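Local coordinates for protein adenylyltransferase thiF (Escherichia coli, PDB 1ZUD) that catalyses the ATP-dependent adenylation of the C-terminal glycine carboxylate of the sulfur carrier protein ThiS during thiamine biosynthesis, at residues P42-A50 / L91-Q99; I147-L158 / V190-Q201. One frame throughout, in Å; residues are numbered along the deposited sequence. Where two conformers were deposited one is given.

Contact 1: P42-A50 / L91-Q99; sequences PAALYLAGA and LTQLNPDIQ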
loop_
_atom_site.group_PDB
_atom_site.type_symbol
_atom_site.label_atom_id
_atom_site.label_comp_id
_atom_site.label_asym_id
_atom_site.label_seq_id
_atom_site.Cartn_x
_atom_site.Cartn_y
_atom_site.Cartn_z
ATOM N N PRO C 42 -2.667 -11.086 1.979
ATOM C CA PRO C 42 -3.546 -9.915 2.220
ATOM C C PRO C 42 -4.559 -9.753 1.095
ATOM O O PRO C 42 -5.702 -9.336 1.348
ATOM C CB PRO C 42 -2.614 -8.718 2.264
ATOM C CG PRO C 42 -1.369 -9.214 1.612
ATOM C CD PRO C 42 -1.265 -10.678 1.778
ATOM N N ALA C 43 -4.171 -10.053 -0.149
ATOM C CA ALA C 43 -5.164 -9.911 -1.220
ATOM C C ALA C 43 -6.383 -10.804 -0.950
ATOM O O ALA C 43 -7.544 -10.384 -1.090
ATOM C CB ALA C 43 -4.550 -10.259 -2.599
ATOM N N ALA C 44 -6.146 -12.030 -0.534
ATOM C CA ALA C 44 -7.283 -12.916 -0.286
ATOM C C ALA C 44 -8.155 -12.404 0.907
ATOM O O ALA C 44 -9.389 -12.450 0.832
ATOM C CB ALA C 44 -6.782 -14.358 0.003
ATOM N N LEU C 45 -7.510 -11.925 1.973
ATOM C CA LEU C 45 -8.230 -11.434 3.156
ATOM C C LEU C 45 -9.148 -10.290 2.733
ATOM O O LEU C 45 -10.305 -10.259 3.098
ATOM C CB LEU C 45 -7.247 -10.912 4.235
ATOM C CG LEU C 45 -6.795 -12.011 5.214
ATOM C CD1 LEU C 45 -5.454 -11.628 5.862
ATOM C CD2 LEU C 45 -7.927 -12.295 6.238
ATOM N N TYR C 46 -8.613 -9.326 1.990
ATOM C CA TYR C 46 -9.432 -8.168 1.576
ATOM C C TYR C 46 -10.511 -8.516 0.583
ATOM O O TYR C 46 -11.613 -7.921 0.595
ATOM C CB TYR C 46 -8.549 -7.034 1.010
ATOM C CG TYR C 46 -7.855 -6.281 2.117
ATOM C CD1 TYR C 46 -6.494 -6.510 2.390
ATOM C CD2 TYR C 46 -8.584 -5.447 2.968
ATOM C CE1 TYR C 46 -5.879 -5.947 3.499
ATOM C CE2 TYR C 46 -7.968 -4.831 4.086
ATOM C CZ TYR C 46 -6.606 -5.101 4.338
ATOM O OH TYR C 46 -5.973 -4.498 5.392
ATOM N N LEU C 47 -10.195 -9.425 -0.326
ATOM C CA LEU C 47 -11.187 -9.848 -1.341
ATOM C C LEU C 47 -12.305 -10.622 -0.612
ATOM O O LEU C 47 -13.499 -10.462 -0.919
ATOM C CB LEU C 47 -10.482 -10.682 -2.409
ATOM C CG LEU C 47 -10.204 -9.990 -3.780
ATOM C CD1 LEU C 47 -10.547 -8.492 -3.828
ATOM C CD2 LEU C 47 -8.778 -10.268 -4.160
ATOM N N ALA C 48 -11.931 -11.463 0.349
ATOM C CA ALA C 48 -12.975 -12.164 1.129
ATOM C C ALA C 48 -13.836 -11.145 1.902
ATOM O O ALA C 48 -15.082 -11.247 1.946
ATOM C CB ALA C 48 -12.346 -13.131 2.121
ATOM N N GLY C 49 -13.176 -10.173 2.530
ATOM C CA GLY C 49 -13.924 -9.200 3.297
ATOM C C GLY C 49 -14.823 -8.392 2.399
ATOM O O GLY C 49 -15.905 -7.986 2.838
ATOM N N ALA C 50 -14.389 -8.154 1.158
ATOM C CA ALA C 50 -15.157 -7.374 0.181
ATOM C C ALA C 50 -16.406 -8.067 -0.408
ATOM O O ALA C 50 -17.231 -7.424 -1.098
ATOM C CB ALA C 50 -14.222 -6.962 -1.020
ATOM N N LEU C 91 -10.163 -18.116 6.015
ATOM C CA LEU C 91 -11.013 -17.165 5.315
ATOM C C LEU C 91 -12.500 -17.485 5.542
ATOM O O LEU C 91 -13.326 -16.570 5.602
ATOM C CB LEU C 91 -10.667 -17.158 3.811
ATOM C CG LEU C 91 -9.285 -16.554 3.430
ATOM C CD1 LEU C 91 -9.007 -16.865 1.978
ATOM C CD2 LEU C 91 -9.247 -15.037 3.663
ATOM N N THR C 92 -12.877 -18.751 5.663
ATOM C CA THR C 92 -14.289 -18.958 5.917
ATOM C C THR C 92 -14.650 -18.453 7.308
ATOM O O THR C 92 -15.811 -18.120 7.534
ATOM C CB THR C 92 -14.818 -20.437 5.713
ATOM O OG1 THR C 92 -15.139 -21.043 6.970
ATOM C CG2 THR C 92 -13.874 -21.258 4.938
ATOM N N GLN C 93 -13.672 -18.361 8.213
ATOM C CA GLN C 93 -13.941 -17.831 9.563
ATOM C C GLN C 93 -14.261 -16.340 9.440
ATOM O O GLN C 93 -15.111 -15.785 10.167
ATOM C CB GLN C 93 -12.703 -17.999 10.459
ATOM C CG GLN C 93 -12.541 -19.395 11.052
ATOM C CD GLN C 93 -11.169 -19.624 11.641
ATOM O OE1 GLN C 93 -10.596 -18.744 12.283
ATOM N NE2 GLN C 93 -10.633 -20.820 11.431
ATOM N N LEU C 94 -13.556 -15.677 8.524
ATOM C CA LEU C 94 -13.787 -14.258 8.308
ATOM C C LEU C 94 -15.148 -14.059 7.623
ATOM O O LEU C 94 -15.975 -13.220 8.012
ATOM C CB LEU C 94 -12.663 -13.706 7.414
ATOM C CG LEU C 94 -12.838 -12.253 6.970
ATOM C CD1 LEU C 94 -12.733 -11.288 8.172
ATOM C CD2 LEU C 94 -11.772 -11.954 5.910
ATOM N N ASN C 95 -15.376 -14.867 6.590
ATOM C CA ASN C 95 -16.585 -14.761 5.804
ATOM C C ASN C 95 -17.073 -16.146 5.312
ATOM O O ASN C 95 -16.702 -16.623 4.238
ATOM C CB ASN C 95 -16.350 -13.800 4.615
ATOM C CG ASN C 95 -17.658 -13.435 3.883
ATOM O OD1 ASN C 95 -18.689 -14.046 4.122
ATOM N ND2 ASN C 95 -17.605 -12.439 2.974
ATOM N N PRO C 96 -17.970 -16.777 6.089
ATOM C CA PRO C 96 -18.538 -18.092 5.772
ATOM C C PRO C 96 -19.616 -18.056 4.712
ATOM O O PRO C 96 -20.182 -19.074 4.393
ATOM C CB PRO C 96 -19.112 -18.564 7.118
ATOM C CG PRO C 96 -19.570 -17.269 7.769
ATOM C CD PRO C 96 -18.462 -16.260 7.387
ATOM N N ASP C 97 -19.894 -16.886 4.159
ATOM C CA ASP C 97 -20.961 -16.751 3.174
ATOM C C ASP C 97 -20.518 -16.715 1.718
ATOM O O ASP C 97 -21.320 -16.571 0.805
ATOM C CB ASP C 97 -21.798 -15.497 3.506
ATOM C CG ASP C 97 -22.501 -15.627 4.874
ATOM O OD1 ASP C 97 -22.836 -16.768 5.223
ATOM O OD2 ASP C 97 -22.719 -14.628 5.580
ATOM N N ILE C 98 -19.240 -16.856 1.470
ATOM C CA ILE C 98 -18.829 -16.871 0.065
ATOM C C ILE C 98 -18.233 -18.246 -0.244
ATOM O O ILE C 98 -17.977 -19.022 0.688
ATOM C CB ILE C 98 -17.830 -15.722 -0.243
ATOM C CG1 ILE C 98 -16.675 -15.723 0.773
ATOM C CG2 ILE C 98 -18.597 -14.385 -0.272
ATOM C CD1 ILE C 98 -15.588 -14.713 0.439
ATOM N N GLN C 99 -18.051 -18.555 -1.534
ATOM C CA GLN C 99 -17.472 -19.822 -1.975
ATOM C C GLN C 99 -15.932 -19.802 -1.935
ATOM O O GLN C 99 -15.283 -19.022 -2.663
ATOM C CB GLN C 99 -17.970 -20.132 -3.398
ATOM C CG GLN C 99 -17.360 -21.367 -4.047
ATOM C CD GLN C 99 -17.498 -22.633 -3.205
ATOM O OE1 GLN C 99 -18.579 -22.939 -2.688
ATOM N NE2 GLN C 99 -16.402 -23.384 -3.075
#
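Two places bring the backbones of 42-50 and 91-99 together: L45 faces L91, and one helical turn on A48 faces N95, their CA atoms 6.5 Å apart. The first segment is helical; the second leaves its helix after L94 in a type I beta turn, N95 to I98. A48 is central: its CB meets CD2 of L91, CD2 of L94 and, in one of two conformers, CD1 of I98. L91 lays its two methyls on adjacent residues of the first helix, CD1 3.9 Å from A44 CB and CD2 3.8 Å from L45 CA. L94 holds CG anti to the backbone N (chi1 174°), which carries CD2 to within 3.6 Å of L45 O, at about a right angle to the L45 side chain. In this Rossmann-type fold, helices 40-50 and 83-94 pack on the same sheet, and both A44 and L91 also touch L57 of strand 54-58. Polar closure comes from N95, whose ND2 donates to A48 O at 3.0 Å, a nearly straight bond (163°), with A48 O near the N95 amide plane and the donor tilted from the A48 carbonyl plane. ND2 also bonds Y9 OH, while OD1 takes the backbone N of D97 at 3.1 Å in an Asx turn, fixing both ends of the amide. A leucine at N95 would probably leave A48 O without this donor and D97 N without its Asx-turn acceptor.

Contact 2: I147-L158 / V190-Q201; sequences ITASAVGFGGQL and VGPVVGVMGTLQ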
loop_
_atom_site.group_PDB
_atom_site.type_symbol
_atom_site.label_atom_id
_atom_site.label_comp_id
_atom_site.label_asym_id
_atom_site.label_seq_id
_atom_site.Cartn_x
_atom_site.Cartn_y
_atom_site.Cartn_z
ATOM N N ILE C 147 -3.937 -9.164 -12.858
ATOM C CA ILE C 147 -3.383 -8.131 -11.978
ATOM C C ILE C 147 -2.165 -8.766 -11.376
ATOM O O ILE C 147 -2.251 -9.732 -10.619
ATOM C CB ILE C 147 -4.426 -7.703 -10.888
ATOM C CG1 ILE C 147 -5.657 -7.111 -11.586
ATOM C CG2 ILE C 147 -3.808 -6.664 -9.940
ATOM C CD1 ILE C 147 -6.912 -6.902 -10.690
ATOM N N THR C 148 -1.007 -8.207 -11.670
ATOM C CA THR C 148 0.208 -8.824 -11.197
ATOM C C THR C 148 1.051 -7.915 -10.356
ATOM O O THR C 148 1.129 -6.728 -10.619
ATOM C CB THR C 148 1.090 -9.352 -12.439
ATOM O OG1 THR C 148 2.315 -9.929 -11.955
ATOM C CG2 THR C 148 1.457 -8.179 -13.399
ATOM N N ALA C 149 1.722 -8.476 -9.363
ATOM C CA ALA C 149 2.585 -7.644 -8.502
ATOM C C ALA C 149 3.756 -8.459 -7.989
ATOM O O ALA C 149 3.731 -9.660 -8.049
ATOM C CB ALA C 149 1.760 -7.071 -7.318
ATOM N N SER C 150 4.799 -7.778 -7.511
ATOM C CA SER C 150 5.963 -8.448 -6.987
ATOM C C SER C 150 6.594 -7.506 -5.947
ATOM O O SER C 150 6.277 -6.286 -5.870
ATOM C CB SER C 150 6.972 -8.729 -8.125
ATOM O OG SER C 150 7.315 -7.507 -8.762
ATOM N N ALA C 151 7.468 -8.069 -5.118
ATOM C CA ALA C 151 8.162 -7.237 -4.142
ATOM C C ALA C 151 9.394 -7.970 -3.673
ATOM O O ALA C 151 9.372 -9.190 -3.642
ATOM C CB ALA C 151 7.213 -6.935 -2.929
ATOM N N VAL C 152 10.447 -7.229 -3.316
ATOM C CA VAL C 152 11.673 -7.825 -2.785
ATOM C C VAL C 152 12.351 -6.682 -2.062
ATOM O O VAL C 152 12.266 -5.544 -2.508
ATOM C CB VAL C 152 12.633 -8.453 -3.917
ATOM C CG1 VAL C 152 13.335 -7.385 -4.742
ATOM C CG2 VAL C 152 13.702 -9.330 -3.265
ATOM N N GLY C 153 13.001 -6.952 -0.923
ATOM C CA GLY C 153 13.665 -5.870 -0.225
ATOM C C GLY C 153 12.669 -4.793 0.151
ATOM O O GLY C 153 11.667 -5.071 0.800
ATOM N N PHE C 154 12.936 -3.542 -0.236
ATOM C CA PHE C 154 11.983 -2.480 0.037
ATOM C C PHE C 154 11.222 -2.087 -1.250
ATOM O O PHE C 154 10.511 -1.081 -1.269
ATOM C CB PHE C 154 12.714 -1.229 0.569
ATOM C CG PHE C 154 13.129 -1.337 2.025
ATOM C CD1 PHE C 154 12.327 -0.804 3.033
ATOM C CD2 PHE C 154 14.316 -1.983 2.373
ATOM C CE1 PHE C 154 12.713 -0.907 4.406
ATOM C CE2 PHE C 154 14.713 -2.095 3.735
ATOM C CZ PHE C 154 13.914 -1.558 4.735
ATOM N N GLY C 155 11.372 -2.857 -2.327
ATOM C CA GLY C 155 10.703 -2.457 -3.555
ATOM C C GLY C 155 9.530 -3.297 -4.015
ATOM O O GLY C 155 9.439 -4.480 -3.662
ATOM N N GLY C 156 8.626 -2.664 -4.787
ATOM C CA GLY C 156 7.434 -3.346 -5.291
ATOM C C GLY C 156 7.120 -2.912 -6.718
ATOM O O GLY C 156 7.504 -1.803 -7.090
ATOM N N GLN C 157 6.465 -3.789 -7.490
ATOM C CA GLN C 157 6.045 -3.525 -8.866
ATOM C C GLN C 157 4.625 -4.021 -9.007
ATOM O O GLN C 157 4.301 -5.078 -8.503
ATOM C CB GLN C 157 6.960 -4.274 -9.875
ATOM C CG GLN C 157 8.444 -3.885 -9.685
ATOM C CD GLN C 157 9.430 -4.545 -10.700
ATOM O OE1 GLN C 157 9.128 -5.581 -11.273
ATOM N NE2 GLN C 157 10.615 -3.945 -10.865
ATOM N N LEU C 158 3.775 -3.271 -9.713
ATOM C CA LEU C 158 2.394 -3.691 -9.906
ATOM C C LEU C 158 1.883 -3.234 -11.323
ATOM O O LEU C 158 2.232 -2.150 -11.774
ATOM C CB LEU C 158 1.537 -3.023 -8.825
ATOM C CG LEU C 158 0.029 -2.988 -9.019
ATOM C CD1 LEU C 158 -0.503 -4.383 -8.831
ATOM C CD2 LEU C 158 -0.604 -2.023 -7.984
ATOM N N VAL C 190 10.701 -6.887 3.353
ATOM C CA VAL C 190 10.011 -6.224 4.457
ATOM C C VAL C 190 8.527 -6.587 4.341
ATOM O O VAL C 190 7.908 -6.469 3.263
ATOM C CB VAL C 190 10.233 -4.693 4.352
ATOM C CG1 VAL C 190 9.539 -3.979 5.493
ATOM C CG2 VAL C 190 11.753 -4.402 4.383
ATOM N N GLY C 191 7.978 -7.066 5.455
ATOM C CA GLY C 191 6.618 -7.499 5.512
ATOM C C GLY C 191 5.603 -6.563 4.902
ATOM O O GLY C 191 4.880 -6.930 3.971
ATOM N N PRO C 192 5.533 -5.332 5.411
ATOM C CA PRO C 192 4.567 -4.360 4.895
ATOM C C PRO C 192 4.831 -3.929 3.462
ATOM O O PRO C 192 3.960 -3.388 2.842
ATOM C CB PRO C 192 4.697 -3.169 5.855
ATOM C CG PRO C 192 5.348 -3.723 7.104
ATOM C CD PRO C 192 6.214 -4.856 6.640
ATOM N N VAL C 193 6.016 -4.123 2.930
ATOM C CA VAL C 193 6.178 -3.735 1.512
ATOM C C VAL C 193 5.456 -4.761 0.611
ATOM O O VAL C 193 4.684 -4.404 -0.288
ATOM C CB VAL C 193 7.674 -3.652 1.110
ATOM C CG1 VAL C 193 7.779 -3.385 -0.420
ATOM C CG2 VAL C 193 8.364 -2.518 1.909
ATOM N N VAL C 194 5.692 -6.049 0.825
ATOM C CA VAL C 194 5.019 -7.035 -0.012
ATOM C C VAL C 194 3.512 -6.963 0.327
ATOM O O VAL C 194 2.637 -7.168 -0.529
ATOM C CB VAL C 194 5.611 -8.498 0.161
ATOM C CG1 VAL C 194 5.427 -9.036 1.593
ATOM C CG2 VAL C 194 4.863 -9.428 -0.765
ATOM N N GLY C 195 3.204 -6.655 1.579
ATOM C CA GLY C 195 1.803 -6.535 1.994
ATOM C C GLY C 195 1.091 -5.384 1.263
ATOM O O GLY C 195 -0.062 -5.560 0.827
ATOM N N VAL C 196 1.743 -4.231 1.122
ATOM C CA VAL C 196 1.049 -3.170 0.440
ATOM C C VAL C 196 0.786 -3.522 -1.034
ATOM O O VAL C 196 -0.295 -3.215 -1.548
ATOM C CB VAL C 196 1.757 -1.784 0.478
ATOM C CG1 VAL C 196 1.939 -1.333 1.910
ATOM C CG2 VAL C 196 3.023 -1.786 -0.272
ATOM N N MET C 197 1.711 -4.237 -1.666
ATOM C CA MET C 197 1.515 -4.617 -3.083
ATOM C C MET C 197 0.360 -5.579 -3.210
ATOM O O MET C 197 -0.462 -5.463 -4.116
ATOM C CB MET C 197 2.802 -5.242 -3.667
ATOM C CG MET C 197 4.045 -4.331 -3.533
ATOM S SD MET C 197 3.844 -2.576 -4.047
ATOM C CE MET C 197 3.371 -2.838 -5.851
ATOM N N GLY C 198 0.266 -6.559 -2.303
ATOM C CA GLY C 198 -0.856 -7.467 -2.436
ATOM C C GLY C 198 -2.180 -6.799 -2.121
ATOM O O GLY C 198 -3.207 -7.114 -2.732
ATOM N N THR C 199 -2.188 -5.905 -1.131
ATOM C CA THR C 199 -3.432 -5.191 -0.799
ATOM C C THR C 199 -3.847 -4.339 -2.020
ATOM O O THR C 199 -5.057 -4.211 -2.339
ATOM C CB THR C 199 -3.224 -4.282 0.451
ATOM O OG1 THR C 199 -2.815 -5.124 1.523
ATOM C CG2 THR C 199 -4.546 -3.574 0.881
ATOM N N LEU C 200 -2.864 -3.737 -2.688
ATOM C CA LEU C 200 -3.179 -2.930 -3.899
ATOM C C LEU C 200 -3.740 -3.823 -5.018
ATOM O O LEU C 200 -4.575 -3.382 -5.772
ATOM C CB LEU C 200 -1.937 -2.193 -4.399
ATOM C CG LEU C 200 -1.613 -1.023 -3.472
ATOM C CD1 LEU C 200 -0.214 -0.452 -3.860
ATOM C CD2 LEU C 200 -2.763 -0.004 -3.514
ATOM N N GLN C 201 -3.255 -5.063 -5.139
ATOM C CA GLN C 201 -3.830 -6.006 -6.084
ATOM C C GLN C 201 -5.320 -6.200 -5.752
ATOM O O GLN C 201 -6.136 -6.221 -6.648
ATOM C CB GLN C 201 -3.146 -7.365 -5.982
ATOM C CG GLN C 201 -1.773 -7.354 -6.597
ATOM C CD GLN C 201 -1.176 -8.734 -6.555
ATOM O OE1 GLN C 201 -0.624 -9.119 -5.528
ATOM N NE2 GLN C 201 -1.298 -9.492 -7.651
#
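A beta hairpin of the central sheet, strands 147-152 and 155-158, packs alongside the start of helix 191-210 in the Rossmann-type fold of this HesA/MoeB/ThiF-family enzyme. The helix runs antiparallel to the first strand (175°) and nearly parallel to the second, the axes approaching to 7.8 and 8.1 Å respectively. ThiS occupies the other side of the hairpin, where S150 OG bonds I63 O, and Q157 bonds Q61 and I63, all of the ThiS chain. M197 fills the middle of the interface: bent at chi2 and chi3, its chain passes G156 CA and brings CE tightly against L158 CB at 3.5 Å. A CB on G156 would run into SD, so glycine suits this spot. A151 CB rests on the helix backbone, 3.7 Å from V194 CA. Farther along, Q201 extends beside A149, its CD 3.5 Å from A149 CB, and donates an N-H of NE2 to I147 O at 3.1 Å; this bond is bent (140°), the donor above the carbonyl plane, and NE2 also hydrogen-bonds D124 O. L158 spreads its methyls, CD2 onto L200 CB and CD1 onto Q201 CG. At the type II' turn, V190 N donates to G153 O at 3.3 Å. With CG1 anti to the backbone N, V190 CG2 is left to sit over the F154 ring in a CH-pi contact, 3.6 Å from the centroid and 12° off the ring normal.

Along the chain the contacts come in series, 42-50 / 91-99 being complete before 147-158 / 190-201 begins, their centres 20 Å apart. Both are built on one mixed sheet: contact 1 packs helices near strand 54-58, contact 2 a helix against strands 146-152 and 155-161. Helices 40-50 and 191-210 are neighbours and join them directly, with A43 CB 3.4 Å from G198 O and P42 and Y46 against T199. Each contact also touches the second subunit of the homodimer, where Y46 packs on its G195 and V196 on its T199. Helix 191-210 thus faces the second subunit while bringing V194 about 4 Å, side chain to side chain, from the ATP-binding G38 and R70; contact 2 also borders ThiS.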